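Local coordinates for protein dinoflagellate luciferase (Lingulodinium polyedrum, PDB 1VPR) that catalyses the oxidation of dinoflagellate luciferin by molecular oxygen with emission of blue light, this chain being one of three homologous luciferase domains of the whole protein, at residues A[63-68]-A[221-226]; A[159-164]-A[209-214]; A[227-232]-A[313-318]; A[237-242]-A[318-323]. All blocks are in the same frame, centred on the assembly; numbering follows the deposited sequence.

Interaction 1: residues A[63-68]-A[221-226]; sequences ECHELG and SVAKFA
The methyl group of A223 sits squarely over the imidazole of H65: CB is 3.5 Å from the ring centroid and only 2° off the ring normal, a CH-pi contact that a small alanine suits. The same CB meets C64 CB at 3.8 Å, so one methyl packs against both C64 and H65. Beyond the ring, K224 lends its aliphatic part, with CG 3.9 Å from H65 CE1, while its NZ turns away to H199 O. This is the tight part. The other side is wet and looser. The side chains of L67 and V222 cross at about a right angle, CD1 of L67 4.1 Å from CG2 of V222, and three waters do the polar bridging. One joins the carbonyls of C64 and L67 to S221 OG; another joins H65 ND1 and O to that same hydroxyl; the third links L67 O to V222 N. S221 OG, anti to its own backbone N (chi1 173°), also accepts from A223 N at 3.0 Å, closing an ST turn. H65 NE2 bonds Q172 OE1. A buried histidine of this kind could be among the groups sensing pH in this pH-regulated enzyme. The arrangement docks the end of helix 57-65, from the helical bundle, on a loop of the catalytic beta barrel.

Interaction 2: residues A[159-164]-A[209-214]; sequences NPLHGR and INQFGD
The H162 imidazole has the carbonyl O of I209 over one face and the backbone N of Q211 at its edge, in the ring plane, donating to ND1 at 2.9 Å. CE1 of the ring approaches N210 OD1 (3.4 Å), the amide standing 83° to the ring; the ND2 of N210 is bonded to S312 O. The Q211 amide is another flat group. Its CG is anti to the backbone N (chi1 167°) and the chain runs on extended, carrying OE1 to the N-H of L161 (2.9 Å), nearly in line with the C=O bond, while NE2 reaches G213 O. Glutamine suits the place because its amide accepts through OE1 and donates through NE2. N159 OD1 takes the G213 N-H in a short, straight bond (2.7 Å, 170°). Beyond H162, G163 and I209 form an antiparallel hydrogen-bonded pair, and the backbone angles of G163 call for glycine. Side chains thus continue the pairing past the last backbone bridge, where the type I turn 159-162 leads into strand 163-169 beside strand 206-212, neighbours in the calycin beta barrel.

Interaction 3: residues A[227-232]-A[313-318]; sequences RAKRTW and DPIPLQ
T231 and I315 slide past each other in opposite directions, and this pair forms the middle of the contact. I315 has CG1 between its backbone N and carbonyl carbon (chi1 52°), and CD1 comes to 3.7 Å from K229 O. The place of T231 OG1 is doubtful, being modelled too close to I315, but T217 OG1 is a partner of it; the methyl CG2, on the other branch, packs 4.0 Å from L317 CD1. A small beta-branched residue suits the spot, its methyl facing L317 while the hydroxyl has T217 on the neighbouring strand as partner. K229 lies obliquely to I315, its CE 3.8 Å from I315 CG2. Bends at its last two torsions bring NZ to D313 O (2.9 Å), within the carbonyl plane, and the same ammonium makes salt bridges with D219 and E7, so three acceptors grip it and its charge is probably well balanced. At the far end Q318 folds back at chi2 (78°), and its NE2 donates to T231 O at 2.8 Å and 163°, T231 O lying in the plane of the amide. Segment 313-318 is irregular and is bonded to the strand through the side chains of K229 and Q318. Strand 229-233 is an outermost strand of the ten-stranded sheet, at the break between the fourth and fifth strands that marks barrels of the fatty-acid-binding-protein type.

Interaction 4: residues A[237-242]-A[318-323]; sequences YFYEPL and QSRDYT
Y239 lies side by side with R320, both side chains pointing the same way: R320 NH1 is 3.6 Å from Y239 CB, and the guanidinium is turned 79° to the phenol ring, so the two planes do not stack. P241 CD covers one face of that ring at 3.6 Å, and the Y239 hydroxyl goes to N247. R320 bends at chi2 and chi3; its NH2 meets T323 OG1 at 2.9 Å within the guanidinium plane, whereas NH1 pairs with D353 and also bonds Y131 O. An arginine fits here, since its aliphatic part touches the strand while its planar end serves several acceptors. D321 uses both oxygens. OD1 takes the Y237 N-H in an almost straight bond (2.8 Å, 178°), arriving 38° out of the carboxylate plane, and lies at the edge of the Y237 ring; OD2 receives S319 OG at 2.7 Å and also H236 ND1. Y237 O in turn accepts R320 N at 2.9 Å. Further along, Y239 N reaches Q318 OE1 only through a water, whereas Y239 O takes R227 NH2; Q318 NE2 lies 3.5 Å from F238 CB. F238 and E240 bond their backbones to strand 247-253. The start of barrel strand 237-241 is thus met by the loop 318-320 and the first residue of helix 321-324, with R320 at the N-cap position.

How the interactions relate
Interactions 1, 2 and 4 are buried, whereas interaction 3 is partly buried, its loop reaching the surface. Interactions 2, 3 and 4 all hold the same ten-stranded barrel: the second pairs neighbouring strands, while the third and fourth dress its two outermost strands, 229-233 and 237-241. The chain from 313 to 323 passes from one to the other, with Q318 shared. Across that gap side chains replace backbone pairing, as in the R230–E240 salt bridge and the W232–F238 stack. Interaction 1 joins the helical bundle to the loop leading into this gap, touching interactions 3 and 4, and differs in relying on water and apolar packing rather than direct hydrogen bonds.

Interaction 1: residues A[63-68]-A[221-226]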
loop_
_atom_site.group_PDB
_atom_site.type_symbol
_atom_site.label_atom_id
_atom_site.label_comp_id
_atom_site.label_asym_id
_atom_site.label_seq_id
_atom_site.Cartn_x
_atom_site.Cartn_y
_atom_site.Cartn_z
ATOM N N GLU A 63 -12.250 -12.545 3.099
ATOM C CA GLU A 63 -13.496 -11.832 2.938
ATOM C C GLU A 63 -13.248 -10.323 2.900
ATOM O O GLU A 63 -13.941 -9.604 2.192
ATOM C CB GLU A 63 -14.460 -12.180 4.065
ATOM C CG GLU A 63 -15.859 -11.649 3.847
ATOM C CD GLU A 63 -16.801 -12.107 4.944
ATOM O OE1 GLU A 63 -17.110 -11.306 5.855
ATOM O OE2 GLU A 63 -17.213 -13.283 4.896
ATOM N N CYS A 64 -12.256 -9.838 3.638
ATOM C CA CYS A 64 -11.992 -8.404 3.620
ATOM C C CYS A 64 -11.439 -7.956 2.284
ATOM O O CYS A 64 -11.522 -6.772 1.942
ATOM C CB CYS A 64 -11.024 -8.002 4.733
ATOM S SG CYS A 64 -11.760 -8.012 6.387
ATOM N N HIS A 65 -10.868 -8.891 1.525
ATOM C CA HIS A 65 -10.315 -8.552 0.218
ATOM C C HIS A 65 -11.419 -8.123 -0.750
ATOM O O HIS A 65 -11.198 -7.297 -1.645
ATOM C CB HIS A 65 -9.520 -9.737 -0.342
ATOM C CG HIS A 65 -8.054 -9.618 -0.090
ATOM N ND1 HIS A 65 -7.304 -8.578 -0.606
ATOM C CD2 HIS A 65 -7.221 -10.320 0.720
ATOM C CE1 HIS A 65 -6.077 -8.637 -0.111
ATOM N NE2 HIS A 65 -6.001 -9.683 0.695
ATOM N N GLU A 66 -12.620 -8.653 -0.533
ATOM C CA GLU A 66 -13.766 -8.333 -1.376
ATOM C C GLU A 66 -14.389 -6.961 -1.064
ATOM O O GLU A 66 -15.360 -6.549 -1.703
ATOM C CB GLU A 66 -14.824 -9.446 -1.249
ATOM N N LEU A 67 -13.823 -6.238 -0.106
ATOM C CA LEU A 67 -14.363 -4.934 0.257
ATOM C C LEU A 67 -13.750 -3.756 -0.504
ATOM O O LEU A 67 -12.522 -3.681 -0.659
ATOM C CB LEU A 67 -14.160 -4.674 1.757
ATOM C CG LEU A 67 -14.781 -5.626 2.785
ATOM C CD1 LEU A 67 -14.154 -5.378 4.167
ATOM C CD2 LEU A 67 -16.288 -5.409 2.829
ATOM N N GLY A 68 -14.617 -2.859 -0.980
ATOM C CA GLY A 68 -14.187 -1.619 -1.618
ATOM C C GLY A 68 -13.704 -1.427 -3.048
ATOM O O GLY A 68 -13.482 -0.274 -3.447
ATOM N N SER A 221 -6.653 -1.662 -0.286
ATOM C CA SER A 221 -7.353 -2.726 0.433
ATOM C C SER A 221 -7.229 -2.687 1.946
ATOM O O SER A 221 -6.111 -2.626 2.492
ATOM C CB SER A 221 -6.859 -4.089 -0.065
ATOM O OG SER A 221 -7.387 -5.166 0.706
ATOM N N VAL A 222 -8.372 -2.745 2.631
ATOM C CA VAL A 222 -8.354 -2.769 4.092
ATOM C C VAL A 222 -8.049 -4.194 4.582
ATOM O O VAL A 222 -7.918 -4.446 5.774
ATOM C CB VAL A 222 -9.670 -2.236 4.697
ATOM C CG1 VAL A 222 -9.717 -0.715 4.511
ATOM C CG2 VAL A 222 -10.887 -2.900 4.037
ATOM N N ALA A 223 -7.911 -5.129 3.653
ATOM C CA ALA A 223 -7.551 -6.478 4.039
ATOM C C ALA A 223 -6.055 -6.445 4.368
ATOM O O ALA A 223 -5.539 -7.324 5.076
ATOM C CB ALA A 223 -7.797 -7.425 2.891
ATOM N N LYS A 224 -5.363 -5.422 3.865
ATOM C CA LYS A 224 -3.913 -5.287 4.061
ATOM C C LYS A 224 -3.507 -4.059 4.884
ATOM O O LYS A 224 -2.698 -4.151 5.818
ATOM C CB LYS A 224 -3.224 -5.232 2.683
ATOM C CG LYS A 224 -3.498 -6.453 1.792
ATOM C CD LYS A 224 -2.980 -6.313 0.343
ATOM C CE LYS A 224 -1.492 -5.948 0.284
ATOM N NZ LYS A 224 -0.589 -6.993 0.864
ATOM N N PHE A 225 -4.065 -2.908 4.528
ATOM C CA PHE A 225 -3.768 -1.653 5.200
ATOM C C PHE A 225 -4.869 -1.253 6.180
ATOM O O PHE A 225 -6.068 -1.326 5.848
ATOM C CB PHE A 225 -3.577 -0.541 4.148
ATOM C CG PHE A 225 -2.470 -0.831 3.165
ATOM C CD1 PHE A 225 -2.744 -1.432 1.936
ATOM C CD2 PHE A 225 -1.147 -0.575 3.507
ATOM C CE1 PHE A 225 -1.710 -1.784 1.065
ATOM C CE2 PHE A 225 -0.103 -0.923 2.649
ATOM C CZ PHE A 225 -0.382 -1.526 1.429
ATOM N N ALA A 226 -4.465 -0.800 7.367
ATOM C CA ALA A 226 -5.435 -0.398 8.382
ATOM C C ALA A 226 -6.175 0.868 7.954
ATOM O O ALA A 226 -7.326 1.042 8.304
ATOM C CB ALA A 226 -4.741 -0.191 9.741
HETATM O O HOH W 1 -10.203 -4.538 0.737
HETATM O O HOH W 2 -8.477 -6.234 -1.647
HETATM O O HOH W 3 -10.868 -2.084 0.995
#

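Interaction 2: residues A[159-164]-A[209-214]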
loop_
_atom_site.group_PDB
_atom_site.type_symbol
_atom_site.label_atom_id
_atom_site.label_comp_id
_atom_site.label_asym_id
_atom_site.label_seq_id
_atom_site.Cartn_x
_atom_site.Cartn_y
_atom_site.Cartn_z
ATOM N N ASN A 159 -2.203 13.448 -15.135
ATOM C CA ASN A 159 -2.826 12.649 -14.070
ATOM C C ASN A 159 -3.209 11.250 -14.555
ATOM O O ASN A 159 -4.361 10.814 -14.418
ATOM C CB ASN A 159 -4.069 13.372 -13.559
ATOM C CG ASN A 159 -3.761 14.752 -13.063
ATOM O OD1 ASN A 159 -2.761 14.967 -12.373
ATOM N ND2 ASN A 159 -4.616 15.701 -13.394
ATOM N N PRO A 160 -2.235 10.506 -15.092
ATOM C CA PRO A 160 -2.454 9.162 -15.611
ATOM C C PRO A 160 -2.856 8.075 -14.619
ATOM O O PRO A 160 -3.386 7.047 -15.027
ATOM C CB PRO A 160 -1.128 8.857 -16.315
ATOM C CG PRO A 160 -0.143 9.551 -15.441
ATOM C CD PRO A 160 -0.811 10.880 -15.190
ATOM N N LEU A 161 -2.587 8.283 -13.333
ATOM C CA LEU A 161 -2.926 7.310 -12.301
ATOM C C LEU A 161 -4.387 7.426 -11.849
ATOM O O LEU A 161 -4.937 6.489 -11.253
ATOM C CB LEU A 161 -2.026 7.517 -11.085
ATOM C CG LEU A 161 -0.529 7.674 -11.396
ATOM C CD1 LEU A 161 0.251 7.887 -10.100
ATOM C CD2 LEU A 161 -0.041 6.440 -12.129
ATOM N N HIS A 162 -5.007 8.570 -12.130
ATOM C CA HIS A 162 -6.387 8.838 -11.731
ATOM C C HIS A 162 -7.355 7.789 -12.303
ATOM O O HIS A 162 -7.436 7.600 -13.511
ATOM C CB HIS A 162 -6.785 10.227 -12.218
ATOM C CG HIS A 162 -7.991 10.795 -11.543
ATOM N ND1 HIS A 162 -7.916 11.485 -10.357
ATOM C CD2 HIS A 162 -9.290 10.844 -11.925
ATOM C CE1 HIS A 162 -9.114 11.943 -10.035
ATOM N NE2 HIS A 162 -9.965 11.571 -10.972
ATOM N N GLY A 163 -8.086 7.109 -11.426
ATOM C CA GLY A 163 -9.042 6.109 -11.876
ATOM C C GLY A 163 -9.096 4.911 -10.952
ATOM O O GLY A 163 -8.567 4.946 -9.829
ATOM N N ARG A 164 -9.751 3.856 -11.421
ATOM C CA ARG A 164 -9.871 2.621 -10.671
ATOM C C ARG A 164 -9.082 1.542 -11.407
ATOM O O ARG A 164 -9.212 1.363 -12.641
ATOM C CB ARG A 164 -11.350 2.223 -10.500
ATOM C CG ARG A 164 -11.532 1.013 -9.593
ATOM C CD ARG A 164 -12.980 0.914 -9.124
ATOM N NE ARG A 164 -13.872 0.732 -10.268
ATOM C CZ ARG A 164 -14.139 -0.449 -10.826
ATOM N NH1 ARG A 164 -13.603 -1.566 -10.348
ATOM N NH2 ARG A 164 -14.909 -0.504 -11.898
ATOM N N ILE A 209 -7.482 5.852 -7.321
ATOM C CA ILE A 209 -6.544 6.949 -7.148
ATOM C C ILE A 209 -7.109 8.252 -7.662
ATOM O O ILE A 209 -7.678 8.316 -8.760
ATOM C CB ILE A 209 -5.234 6.667 -7.930
ATOM C CG1 ILE A 209 -4.591 5.387 -7.433
ATOM C CG2 ILE A 209 -4.245 7.841 -7.789
ATOM C CD1 ILE A 209 -3.403 4.923 -8.338
ATOM N N ASN A 210 -6.964 9.285 -6.856
ATOM C CA ASN A 210 -7.367 10.619 -7.238
ATOM C C ASN A 210 -5.990 11.220 -7.391
ATOM O O ASN A 210 -5.198 11.189 -6.438
ATOM C CB ASN A 210 -8.091 11.335 -6.098
ATOM C CG ASN A 210 -9.587 11.134 -6.151
ATOM O OD1 ASN A 210 -10.296 11.858 -6.861
ATOM N ND2 ASN A 210 -10.076 10.141 -5.420
ATOM N N GLN A 211 -5.687 11.753 -8.563
ATOM C CA GLN A 211 -4.376 12.356 -8.771
ATOM C C GLN A 211 -4.501 13.769 -9.309
ATOM O O GLN A 211 -5.240 14.005 -10.264
ATOM C CB GLN A 211 -3.531 11.520 -9.745
ATOM C CG GLN A 211 -2.263 12.286 -10.234
ATOM C CD GLN A 211 -1.334 11.475 -11.124
ATOM O OE1 GLN A 211 -1.769 10.621 -11.894
ATOM N NE2 GLN A 211 -0.035 11.759 -11.038
ATOM N N PHE A 212 -3.807 14.712 -8.672
ATOM C CA PHE A 212 -3.806 16.088 -9.150
ATOM C C PHE A 212 -2.326 16.504 -9.158
ATOM O O PHE A 212 -1.802 16.984 -8.160
ATOM C CB PHE A 212 -4.595 17.005 -8.216
ATOM C CG PHE A 212 -4.721 18.428 -8.743
ATOM C CD1 PHE A 212 -5.687 18.754 -9.699
ATOM C CD2 PHE A 212 -3.869 19.445 -8.272
ATOM C CE1 PHE A 212 -5.811 20.075 -10.181
ATOM C CE2 PHE A 212 -3.987 20.758 -8.743
ATOM C CZ PHE A 212 -4.962 21.068 -9.697
ATOM N N GLY A 213 -1.657 16.297 -10.281
ATOM C CA GLY A 213 -0.245 16.645 -10.353
ATOM C C GLY A 213 0.593 15.755 -9.445
ATOM O O GLY A 213 0.610 14.529 -9.600
ATOM N N ASP A 214 1.252 16.367 -8.467
ATOM C CA ASP A 214 2.103 15.635 -7.543
ATOM C C ASP A 214 1.434 15.272 -6.210
ATOM O O ASP A 214 2.115 14.862 -5.253
ATOM C CB ASP A 214 3.383 16.440 -7.281
ATOM C CG ASP A 214 3.097 17.836 -6.757
ATOM O OD1 ASP A 214 4.049 18.581 -6.458
ATOM O OD2 ASP A 214 1.914 18.202 -6.641
#

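Interaction 3: residues A[227-232]-A[313-318]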
loop_
_atom_site.group_PDB
_atom_site.type_symbol
_atom_site.label_atom_id
_atom_site.label_comp_id
_atom_site.label_asym_id
_atom_site.label_seq_id
_atom_site.Cartn_x
_atom_site.Cartn_y
_atom_site.Cartn_z
ATOM N N ARG A 227 -5.537 1.736 7.167
ATOM C CA ARG A 227 -6.215 2.955 6.720
ATOM C C ARG A 227 -6.756 2.759 5.294
ATOM O O ARG A 227 -6.019 2.395 4.383
ATOM C CB ARG A 227 -5.253 4.167 6.824
ATOM C CG ARG A 227 -5.787 5.469 6.222
ATOM C CD ARG A 227 -5.107 6.727 6.755
ATOM N NE ARG A 227 -3.734 6.530 7.206
ATOM C CZ ARG A 227 -3.177 7.244 8.187
ATOM N NH1 ARG A 227 -3.892 8.189 8.803
ATOM N NH2 ARG A 227 -1.918 7.018 8.572
ATOM N N ALA A 228 -8.052 2.987 5.114
ATOM C CA ALA A 228 -8.680 2.796 3.817
ATOM C C ALA A 228 -8.220 3.817 2.782
ATOM O O ALA A 228 -8.025 3.485 1.609
ATOM C CB ALA A 228 -10.230 2.872 3.973
ATOM N N LYS A 229 -8.045 5.054 3.229
ATOM C CA LYS A 229 -7.668 6.156 2.344
ATOM C C LYS A 229 -6.500 6.973 2.865
ATOM O O LYS A 229 -6.481 7.335 4.056
ATOM C CB LYS A 229 -8.856 7.112 2.203
ATOM C CG LYS A 229 -10.141 6.446 1.748
ATOM C CD LYS A 229 -11.354 7.387 1.783
ATOM C CE LYS A 229 -11.169 8.558 0.854
ATOM N NZ LYS A 229 -11.426 8.152 -0.546
ATOM N N ARG A 230 -5.550 7.299 1.988
ATOM C CA ARG A 230 -4.411 8.130 2.388
ATOM C C ARG A 230 -4.134 9.141 1.279
ATOM O O ARG A 230 -4.409 8.895 0.102
ATOM C CB ARG A 230 -3.130 7.300 2.650
ATOM C CG ARG A 230 -2.355 6.847 1.398
ATOM C CD ARG A 230 -2.913 5.572 0.807
ATOM N NE ARG A 230 -2.834 4.478 1.782
ATOM C CZ ARG A 230 -3.884 3.751 2.175
ATOM N NH1 ARG A 230 -5.084 4.004 1.683
ATOM N NH2 ARG A 230 -3.736 2.763 3.055
ATOM N N THR A 231 -3.636 10.300 1.674
ATOM C CA THR A 231 -3.283 11.349 0.718
ATOM C C THR A 231 -1.817 11.684 0.981
ATOM O O THR A 231 -1.397 11.810 2.137
ATOM C CB THR A 231 -4.119 12.636 0.936
ATOM O OG1 THR A 231 -5.496 12.376 0.631
ATOM C CG2 THR A 231 -3.641 13.747 0.024
ATOM N N TRP A 232 -1.037 11.835 -0.081
ATOM C CA TRP A 232 0.368 12.168 0.091
ATOM C C TRP A 232 0.852 13.072 -1.032
ATOM O O TRP A 232 0.135 13.316 -2.001
ATOM C CB TRP A 232 1.227 10.880 0.165
ATOM C CG TRP A 232 0.877 9.795 -0.806
ATOM C CD1 TRP A 232 0.237 8.609 -0.521
ATOM C CD2 TRP A 232 1.091 9.795 -2.231
ATOM N NE1 TRP A 232 0.033 7.886 -1.669
ATOM C CE2 TRP A 232 0.541 8.586 -2.735
ATOM C CE3 TRP A 232 1.686 10.695 -3.127
ATOM C CZ2 TRP A 232 0.566 8.258 -4.097
ATOM C CZ3 TRP A 232 1.710 10.367 -4.490
ATOM C CH2 TRP A 232 1.152 9.161 -4.958
ATOM N N ASP A 313 -13.680 10.120 -3.195
ATOM C CA ASP A 313 -13.221 11.498 -2.998
ATOM C C ASP A 313 -11.859 11.683 -2.344
ATOM O O ASP A 313 -11.431 10.867 -1.556
ATOM C CB ASP A 313 -14.230 12.258 -2.145
ATOM C CG ASP A 313 -15.587 12.373 -2.805
ATOM O OD1 ASP A 313 -16.591 12.409 -2.052
ATOM O OD2 ASP A 313 -15.650 12.435 -4.054
ATOM N N PRO A 314 -11.168 12.777 -2.668
ATOM C CA PRO A 314 -9.857 13.040 -2.060
ATOM C C PRO A 314 -10.085 13.389 -0.583
ATOM O O PRO A 314 -11.221 13.661 -0.171
ATOM C CB PRO A 314 -9.367 14.291 -2.793
ATOM C CG PRO A 314 -10.077 14.252 -4.107
ATOM C CD PRO A 314 -11.452 13.719 -3.770
ATOM N N ILE A 315 -9.022 13.377 0.212
ATOM C CA ILE A 315 -9.122 13.813 1.602
ATOM C C ILE A 315 -7.961 14.820 1.723
ATOM O O ILE A 315 -7.049 14.832 0.867
ATOM C CB ILE A 315 -8.991 12.658 2.625
ATOM C CG1 ILE A 315 -7.733 11.831 2.359
ATOM C CG2 ILE A 315 -10.234 11.769 2.560
ATOM C CD1 ILE A 315 -7.359 10.908 3.535
ATOM N N PRO A 316 -7.991 15.688 2.750
ATOM C CA PRO A 316 -6.954 16.706 2.967
ATOM C C PRO A 316 -5.528 16.196 2.951
ATOM O O PRO A 316 -5.247 15.050 3.324
ATOM C CB PRO A 316 -7.329 17.298 4.314
ATOM C CG PRO A 316 -8.847 17.209 4.288
ATOM C CD PRO A 316 -9.062 15.810 3.760
ATOM N N LEU A 317 -4.619 17.067 2.535
ATOM C CA LEU A 317 -3.196 16.719 2.455
ATOM C C LEU A 317 -2.529 16.661 3.830
ATOM O O LEU A 317 -2.916 17.380 4.746
ATOM C CB LEU A 317 -2.483 17.756 1.596
ATOM C CG LEU A 317 -0.970 17.645 1.397
ATOM C CD1 LEU A 317 -0.615 16.316 0.714
ATOM C CD2 LEU A 317 -0.515 18.856 0.540
ATOM N N GLN A 318 -1.510 15.811 3.952
ATOM C CA GLN A 318 -0.760 15.661 5.196
ATOM C C GLN A 318 0.566 15.018 4.865
ATOM O O GLN A 318 0.798 14.570 3.728
ATOM C CB GLN A 318 -1.507 14.728 6.171
ATOM C CG GLN A 318 -1.742 13.317 5.648
ATOM C CD GLN A 318 -0.521 12.421 5.730
ATOM O OE1 GLN A 318 0.152 12.377 6.753
ATOM N NE2 GLN A 318 -0.250 11.666 4.657
#

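Interaction 4: residues A[237-242]-A[318-323]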
loop_
_atom_site.group_PDB
_atom_site.type_symbol
_atom_site.label_atom_id
_atom_site.label_comp_id
_atom_site.label_asym_id
_atom_site.label_seq_id
_atom_site.Cartn_x
_atom_site.Cartn_y
_atom_site.Cartn_z
ATOM N N TYR A 237 6.804 12.221 3.422
ATOM C CA TYR A 237 6.501 11.003 4.166
ATOM C C TYR A 237 5.042 10.830 4.560
ATOM O O TYR A 237 4.277 11.788 4.679
ATOM C CB TYR A 237 7.323 10.959 5.471
ATOM C CG TYR A 237 8.620 10.184 5.391
ATOM C CD1 TYR A 237 9.828 10.827 5.142
ATOM C CD2 TYR A 237 8.634 8.812 5.579
ATOM C CE1 TYR A 237 11.017 10.113 5.089
ATOM C CE2 TYR A 237 9.805 8.092 5.523
ATOM C CZ TYR A 237 10.992 8.753 5.278
ATOM O OH TYR A 237 12.143 8.032 5.222
ATOM N N PHE A 238 4.655 9.580 4.740
ATOM C CA PHE A 238 3.336 9.286 5.241
ATOM C C PHE A 238 3.476 7.992 6.003
ATOM O O PHE A 238 4.437 7.238 5.837
ATOM C CB PHE A 238 2.242 9.265 4.140
ATOM C CG PHE A 238 2.436 8.231 3.066
ATOM C CD1 PHE A 238 1.682 7.064 3.071
ATOM C CD2 PHE A 238 3.316 8.461 2.014
ATOM C CE1 PHE A 238 1.798 6.130 2.027
ATOM C CE2 PHE A 238 3.438 7.550 0.977
ATOM C CZ PHE A 238 2.671 6.375 0.981
ATOM N N TYR A 239 2.520 7.751 6.869
ATOM C CA TYR A 239 2.545 6.599 7.737
ATOM C C TYR A 239 1.494 5.569 7.313
ATOM O O TYR A 239 0.331 5.917 7.099
ATOM C CB TYR A 239 2.270 7.097 9.156
ATOM C CG TYR A 239 1.922 6.017 10.160
ATOM C CD1 TYR A 239 2.725 4.887 10.289
ATOM C CD2 TYR A 239 0.794 6.134 10.985
ATOM C CE1 TYR A 239 2.432 3.888 11.218
ATOM C CE2 TYR A 239 0.481 5.138 11.915
ATOM C CZ TYR A 239 1.317 4.017 12.025
ATOM O OH TYR A 239 1.076 3.040 12.967
ATOM N N GLU A 240 1.917 4.317 7.172
ATOM C CA GLU A 240 1.002 3.247 6.816
ATOM C C GLU A 240 0.857 2.199 7.919
ATOM O O GLU A 240 1.726 1.345 8.081
ATOM C CB GLU A 240 1.462 2.534 5.539
ATOM C CG GLU A 240 1.297 3.345 4.263
ATOM C CD GLU A 240 -0.113 3.238 3.682
ATOM O OE1 GLU A 240 -1.088 3.048 4.459
ATOM O OE2 GLU A 240 -0.235 3.366 2.445
ATOM N N PRO A 241 -0.203 2.287 8.740
ATOM C CA PRO A 241 -0.349 1.250 9.771
ATOM C C PRO A 241 -0.890 0.023 9.030
ATOM O O PRO A 241 -1.736 0.160 8.137
ATOM C CB PRO A 241 -1.387 1.837 10.728
ATOM C CG PRO A 241 -2.122 2.862 9.885
ATOM C CD PRO A 241 -1.016 3.470 9.066
ATOM N N LEU A 242 -0.418 -1.165 9.393
ATOM C CA LEU A 242 -0.830 -2.392 8.718
ATOM C C LEU A 242 -1.724 -3.274 9.577
ATOM O O LEU A 242 -1.602 -3.298 10.821
ATOM C CB LEU A 242 0.405 -3.193 8.316
ATOM C CG LEU A 242 1.506 -2.413 7.595
ATOM C CD1 LEU A 242 2.688 -3.341 7.356
ATOM C CD2 LEU A 242 0.979 -1.826 6.295
ATOM N N GLN A 318 -1.510 15.811 3.952
ATOM C CA GLN A 318 -0.760 15.661 5.196
ATOM C C GLN A 318 0.566 15.018 4.865
ATOM O O GLN A 318 0.798 14.570 3.728
ATOM C CB GLN A 318 -1.507 14.728 6.171
ATOM C CG GLN A 318 -1.742 13.317 5.648
ATOM C CD GLN A 318 -0.521 12.421 5.730
ATOM O OE1 GLN A 318 0.152 12.377 6.753
ATOM N NE2 GLN A 318 -0.250 11.666 4.657
ATOM N N SER A 319 1.432 14.971 5.868
ATOM C CA SER A 319 2.720 14.302 5.731
ATOM C C SER A 319 3.191 14.014 7.138
ATOM O O SER A 319 2.607 14.493 8.119
ATOM C CB SER A 319 3.749 15.149 4.957
ATOM O OG SER A 319 4.355 16.160 5.747
ATOM N N ARG A 320 4.221 13.182 7.235
ATOM C CA ARG A 320 4.805 12.779 8.500
ATOM C C ARG A 320 6.320 12.999 8.462
ATOM O O ARG A 320 7.076 12.261 9.089
ATOM C CB ARG A 320 4.498 11.302 8.754
ATOM C CG ARG A 320 2.995 11.012 8.900
ATOM C CD ARG A 320 2.403 11.803 10.062
ATOM N NE ARG A 320 3.194 11.608 11.281
ATOM C CZ ARG A 320 3.099 10.544 12.079
ATOM N NH1 ARG A 320 2.235 9.551 11.805
ATOM N NH2 ARG A 320 3.866 10.476 13.162
ATOM N N ASP A 321 6.741 14.022 7.722
ATOM C CA ASP A 321 8.155 14.396 7.582
ATOM C C ASP A 321 8.819 14.771 8.917
ATOM O O ASP A 321 10.016 14.557 9.101
ATOM C CB ASP A 321 8.251 15.576 6.605
ATOM C CG ASP A 321 7.739 15.209 5.216
ATOM O OD1 ASP A 321 8.274 14.242 4.634
ATOM O OD2 ASP A 321 6.798 15.864 4.705
ATOM N N TYR A 322 8.064 15.353 9.839
ATOM C CA TYR A 322 8.649 15.718 11.132
ATOM C C TYR A 322 9.076 14.458 11.903
ATOM O O TYR A 322 10.229 14.334 12.344
ATOM C CB TYR A 322 7.647 16.503 11.981
ATOM C CG TYR A 322 8.217 16.884 13.327
ATOM C CD1 TYR A 322 9.189 17.874 13.433
ATOM C CD2 TYR A 322 7.862 16.180 14.478
ATOM C CE1 TYR A 322 9.812 18.156 14.657
ATOM C CE2 TYR A 322 8.472 16.444 15.704
ATOM C CZ TYR A 322 9.446 17.431 15.790
ATOM O OH TYR A 322 10.042 17.689 17.007
ATOM N N THR A 323 8.139 13.534 12.079
ATOM C CA THR A 323 8.414 12.284 12.786
ATOM C C THR A 323 9.482 11.460 12.072
ATOM O O THR A 323 10.519 11.116 12.650
ATOM C CB THR A 323 7.136 11.426 12.919
ATOM O OG1 THR A 323 6.175 12.117 13.728
ATOM C CG2 THR A 323 7.455 10.059 13.566
HETATM O O HOH W 4 2.771 13.322 2.189
HETATM O O HOH W 5 0.226 9.556 7.346
#